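Local coordinates for peroxinectin A (Dictyostelium discoideum, PDB 6ERC), which is a secreted heme peroxidase that uses hydrogen peroxide to oxidise phenolic donors and small anions such as iodide and thiocyanate, at residues L226-D230 / V493-T498; D285-N289 / R464-G468. All blocks are in the same frame, centred on the assembly; numbering follows the deposited sequence.

From the N terminus, the chain reaches the first half of contact 1 at 226-230, inside the long helix 218-241. It then runs through helix 247-275 into the loop holding 285-289, the first half of contact 2. Contact 2 closes 175 residues on, when the end of helix 452-467 brings in 464-468. Contact 1 closes last, as helix 490-497 returns to helix 218-241, 263 residues further on, so contact 2 is nested inside the larger loop. The two sites do not touch: their centres lie about 30 Å apart and their nearest atoms about 16 Å. Contact 1 joins two helices; contact 2 ties a helix end to an irregular loop.

Contact 1: residues L226-D230 / V493-T498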
loop_
_atom_site.group_PDB
_atom_site.type_symbol
_atom_site.label_atom_id
_atom_site.label_comp_id
_atom_site.label_asym_id
_atom_site.label_seq_id
_atom_site.Cartn_x
_atom_site.Cartn_y
_atom_site.Cartn_z
ATOM N N LEU A 226 -6.759 -14.357 7.124
ATOM C CA LEU A 226 -6.358 -14.703 8.483
ATOM C C LEU A 226 -6.946 -13.733 9.498
ATOM O O LEU A 226 -7.378 -14.145 10.581
ATOM C CB LEU A 226 -4.833 -14.738 8.595
ATOM C CG LEU A 226 -4.085 -15.728 7.694
ATOM C CD1 LEU A 226 -2.623 -15.821 8.113
ATOM C CD2 LEU A 226 -4.722 -17.112 7.697
ATOM N N LEU A 227 -6.978 -12.439 9.172
ATOM C CA LEU A 227 -7.547 -11.473 10.105
ATOM C C LEU A 227 -9.061 -11.605 10.189
ATOM O O LEU A 227 -9.657 -11.241 11.209
ATOM C CB LEU A 227 -7.156 -10.052 9.704
ATOM C CG LEU A 227 -5.672 -9.702 9.837
ATOM C CD1 LEU A 227 -5.438 -8.240 9.472
ATOM C CD2 LEU A 227 -5.148 -9.991 11.239
ATOM N N LEU A 228 -9.697 -12.117 9.135
ATOM C CA LEU A 228 -11.113 -12.442 9.224
ATOM C C LEU A 228 -11.335 -13.649 10.128
ATOM O O LEU A 228 -12.241 -13.645 10.971
ATOM C CB LEU A 228 -11.679 -12.705 7.830
ATOM C CG LEU A 228 -11.827 -11.508 6.887
ATOM C CD1 LEU A 228 -12.196 -11.990 5.493
ATOM C CD2 LEU A 228 -12.863 -10.525 7.396
ATOM N N ARG A 229 -10.514 -14.689 9.969
ATOM C CA ARG A 229 -10.584 -15.837 10.867
ATOM C C ARG A 229 -10.347 -15.410 12.308
ATOM O O ARG A 229 -11.102 -15.784 13.214
ATOM C CB ARG A 229 -9.558 -16.889 10.449
ATOM C CG ARG A 229 -9.847 -17.557 9.121
ATOM C CD ARG A 229 -8.736 -18.523 8.753
ATOM N NE ARG A 229 -8.979 -19.181 7.477
ATOM C CZ ARG A 229 -8.160 -20.068 6.926
ATOM N NH1 ARG A 229 -7.035 -20.410 7.539
ATOM N NH2 ARG A 229 -8.465 -20.616 5.757
ATOM N N ASP A 230 -9.295 -14.623 12.538
ATOM C CA ASP A 230 -9.006 -14.137 13.881
ATOM C C ASP A 230 -10.149 -13.288 14.419
ATOM O O ASP A 230 -10.389 -13.265 15.630
ATOM C CB ASP A 230 -7.701 -13.339 13.873
ATOM C CG ASP A 230 -7.042 -13.280 15.237
ATOM O OD1 ASP A 230 -6.838 -14.351 15.844
ATOM O OD2 ASP A 230 -6.704 -12.165 15.694
ATOM N N VAL A 493 -0.450 -14.827 15.279
ATOM C CA VAL A 493 -1.744 -14.726 14.614
ATOM C C VAL A 493 -1.843 -15.766 13.505
ATOM O O VAL A 493 -2.905 -16.358 13.280
ATOM C CB VAL A 493 -1.962 -13.300 14.074
ATOM C CG1 VAL A 493 -3.286 -13.209 13.333
ATOM C CG2 VAL A 493 -1.915 -12.284 15.206
ATOM N N ILE A 494 -0.736 -16.003 12.795
ATOM C CA ILE A 494 -0.728 -17.000 11.726
ATOM C C ILE A 494 -1.045 -18.376 12.293
ATOM O O ILE A 494 -1.879 -19.114 11.756
ATOM C CB ILE A 494 0.629 -16.986 10.993
ATOM C CG1 ILE A 494 0.783 -15.694 10.190
ATOM C CG2 ILE A 494 0.764 -18.186 10.061
ATOM C CD1 ILE A 494 2.204 -15.406 9.742
ATOM N N LYS A 495 -0.378 -18.743 13.388
ATOM C CA LYS A 495 -0.610 -20.047 14.001
ATOM C C LYS A 495 -2.050 -20.176 14.483
ATOM O O LYS A 495 -2.699 -21.206 14.270
ATOM C CB LYS A 495 0.363 -20.251 15.159
ATOM C CG LYS A 495 1.828 -20.234 14.756
ATOM C CD LYS A 495 2.727 -20.214 15.985
ATOM C CE LYS A 495 4.199 -20.147 15.614
ATOM N NZ LYS A 495 5.065 -20.137 16.824
ATOM N N ARG A 496 -2.563 -19.136 15.141
ATOM C CA ARG A 496 -3.935 -19.163 15.637
ATOM C C ARG A 496 -4.946 -19.388 14.523
ATOM O O ARG A 496 -6.016 -19.960 14.764
ATOM C CB ARG A 496 -4.250 -17.854 16.362
ATOM C CG ARG A 496 -4.006 -17.899 17.852
ATOM C CD ARG A 496 -3.552 -16.557 18.412
ATOM N NE ARG A 496 -4.247 -15.412 17.828
ATOM C CZ ARG A 496 -4.239 -14.191 18.356
ATOM N NH1 ARG A 496 -3.587 -13.958 19.489
ATOM N NH2 ARG A 496 -4.889 -13.203 17.760
ATOM N N THR A 497 -4.636 -18.948 13.304
ATOM C CA THR A 497 -5.618 -18.878 12.230
ATOM C C THR A 497 -5.365 -19.884 11.115
ATOM O O THR A 497 -6.077 -19.858 10.107
ATOM C CB THR A 497 -5.645 -17.467 11.647
ATOM O OG1 THR A 497 -4.330 -17.112 11.207
ATOM C CG2 THR A 497 -6.113 -16.463 12.687
ATOM N N THR A 498 -4.386 -20.770 11.264
ATOM C CA THR A 498 -4.029 -21.708 10.211
ATOM C C THR A 498 -4.057 -23.134 10.738
ATOM O O THR A 498 -4.011 -23.378 11.946
ATOM C CB THR A 498 -2.640 -21.406 9.635
ATOM O OG1 THR A 498 -1.682 -21.338 10.699
ATOM C CG2 THR A 498 -2.656 -20.093 8.878
#
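Two arginines, one from each helix, account for the polar links here. Arg-229, trans beyond chi1, slants outward and back toward the start of its helix and donates from NH1 to Thr-497 O (2.8 Å, 158°); NH1 also meets Glu-342 in a salt bridge, while NH2 serves the carbonyl of Asp-183. Arg-496 forms a salt bridge with Asp-230, its NH2 donating to Asp-230 OD1 (3.0 Å, 151°) and OD2 (2.9 Å, 133°), with a weak NE to OD1 bond at 3.4 Å. Its NH1 goes to Glu-486 O, and Asp-230 OD1 has a second salt bridge to Arg-233. This is helix-helix packing in the mainly alpha fold of the animal heme peroxidases: the axes of 226-230 and 493-497 cross at 69° with a closest approach of 9.2 Å; the nearest CA atoms are those of Leu-226 and Thr-497, 5.7 Å apart. Both threonine hydroxyls turn back on carbonyls four residues earlier, chi1 near +60°: Thr-497 OG1 donates to Val-493 O (2.6 Å) and Thr-498 OG1 to Ile-494 O (2.5 Å, very short). Thr-497 CG2 rests against Leu-226 O (3.4 Å), which accepts the helical bond from Asp-230 N (2.8 Å). Leu-226 CD1 packs on Ile-494 CG1 at 4.0 Å.

Contact 2: residues D285-N289 / R464-G468; sequences DANVN and RTRAG
Two direct hydrogen bonds fix the loop 285-289 against the end of helix 452-467. Asp-285 N donates almost linearly to Ala-467 O (2.9 Å, 176°), and Arg-464 NH2 to Asn-289 O (2.9 Å, 161°). The same NH2 also reaches Gln-291 O, while Arg-464 NE pairs with Glu-460; its chi1 and chi3 are m. One water donates to Val-288 O (3.1 Å) and Gly-468 O (3.2 Å). In register, Asp-285 faces Ala-467 (CA to CA 5.5 Å) and Val-288 faces Gly-468 (4.7 Å). Gly-468 (-85/4) follows the helix, its N donating to Arg-464 O (2.7 Å). Val-288 (-89/135, chi1 t) and Asn-289 (-97/119) are extended; Val-288 CG1 lies 3.8 Å from Arg-464 CA and 4.2 Å from Ala-467 CB. An ideal CB at Gly-468 would clash with Val-288 O. Residues 285-288 form a type I beta turn (Ala-286 -68/-12, Asn-287 -94/-6; Val-288 N to Asp-285 O 3.2 Å) overlaid by an Asx turn (Asn-287 N to Asp-285 OD1 2.9 Å). This is loop-to-helix-end packing: the 247-275 to 294-300 connection docks on the C-terminal end of helix 452-467.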
loop_
_atom_site.group_PDB
_atom_site.type_symbol
_atom_site.label_atom_id
_atom_site.label_comp_id
_atom_site.label_asym_id
_atom_site.label_seq_id
_atom_site.Cartn_x
_atom_site.Cartn_y
_atom_site.Cartn_z
ATOM N N ASP A 285 -2.321 13.445 20.581
ATOM C CA ASP A 285 -2.190 14.891 20.440
ATOM C C ASP A 285 -3.322 15.375 19.543
ATOM O O ASP A 285 -3.347 15.066 18.347
ATOM C CB ASP A 285 -0.826 15.256 19.859
ATOM C CG ASP A 285 -0.503 16.731 19.996
ATOM O OD1 ASP A 285 -1.428 17.566 19.894
ATOM O OD2 ASP A 285 0.685 17.055 20.204
ATOM N N ALA A 286 -4.262 16.127 20.119
ATOM C CA ALA A 286 -5.406 16.616 19.358
ATOM C C ALA A 286 -5.025 17.650 18.307
ATOM O O ALA A 286 -5.861 17.981 17.462
ATOM C CB ALA A 286 -6.447 17.218 20.299
ATOM N N ASN A 287 -3.801 18.172 18.344
ATOM C CA ASN A 287 -3.348 19.143 17.360
ATOM C C ASN A 287 -2.616 18.508 16.184
ATOM O O ASN A 287 -2.267 19.221 15.237
ATOM C CB ASN A 287 -2.433 20.171 18.026
ATOM C CG ASN A 287 -3.116 20.907 19.157
ATOM O OD1 ASN A 287 -4.311 21.200 19.088
ATOM N ND2 ASN A 287 -2.363 21.205 20.211
ATOM N N VAL A 288 -2.367 17.204 16.221
ATOM C CA VAL A 288 -1.671 16.509 15.146
ATOM C C VAL A 288 -2.689 16.037 14.120
ATOM O O VAL A 288 -3.740 15.485 14.469
ATOM C CB VAL A 288 -0.850 15.331 15.703
ATOM C CG1 VAL A 288 -0.359 14.421 14.583
ATOM C CG2 VAL A 288 0.327 15.856 16.505
ATOM N N ASN A 289 -2.374 16.251 12.844
ATOM C CA ASN A 289 -3.225 15.823 11.742
ATOM C C ASN A 289 -2.705 14.495 11.206
ATOM O O ASN A 289 -1.561 14.411 10.748
ATOM C CB ASN A 289 -3.257 16.879 10.637
ATOM C CG ASN A 289 -4.229 16.532 9.525
ATOM O OD1 ASN A 289 -4.943 15.535 9.596
ATOM N ND2 ASN A 289 -4.266 17.365 8.494
ATOM N N ARG A 464 2.450 10.725 12.707
ATOM C CA ARG A 464 1.193 11.457 12.776
ATOM C C ARG A 464 -0.009 10.520 12.839
ATOM O O ARG A 464 -0.937 10.762 13.619
ATOM C CB ARG A 464 1.076 12.409 11.585
ATOM C CG ARG A 464 1.990 13.621 11.700
ATOM C CD ARG A 464 1.779 14.622 10.576
ATOM N NE ARG A 464 2.191 14.094 9.278
ATOM C CZ ARG A 464 1.370 13.586 8.363
ATOM N NH1 ARG A 464 1.863 13.137 7.216
ATOM N NH2 ARG A 464 0.065 13.525 8.580
ATOM N N THR A 465 -0.018 9.448 12.044
ATOM C CA THR A 465 -1.166 8.543 12.065
ATOM C C THR A 465 -1.282 7.764 13.371
ATOM O O THR A 465 -2.304 7.106 13.585
ATOM C CB THR A 465 -1.116 7.564 10.888
ATOM O OG1 THR A 465 0.225 7.106 10.687
ATOM C CG2 THR A 465 -1.639 8.233 9.619
ATOM N N ARG A 466 -0.270 7.817 14.235
ATOM C CA ARG A 466 -0.378 7.327 15.603
ATOM C C ARG A 466 -0.728 8.440 16.582
ATOM O O ARG A 466 -1.666 8.301 17.374
ATOM C CB ARG A 466 0.934 6.656 16.029
ATOM C CG ARG A 466 0.999 6.309 17.508
ATOM C CD ARG A 466 2.169 5.393 17.833
ATOM N NE ARG A 466 3.421 6.126 18.007
ATOM C CZ ARG A 466 4.589 5.560 18.305
ATOM N NH1 ARG A 466 4.679 4.245 18.464
ATOM N NH2 ARG A 466 5.673 6.308 18.446
ATOM N N ALA A 467 0.008 9.553 16.535
ATOM C CA ALA A 467 -0.211 10.637 17.488
ATOM C C ALA A 467 -1.540 11.341 17.252
ATOM O O ALA A 467 -2.178 11.790 18.211
ATOM C CB ALA A 467 0.940 11.637 17.408
ATOM N N GLY A 468 -1.968 11.454 15.999
ATOM C CA GLY A 468 -3.227 12.096 15.683
ATOM C C GLY A 468 -4.441 11.204 15.767
ATOM O O GLY A 468 -5.547 11.646 15.446
HETATM O O HOH W 1 -5.898 13.730 13.064
#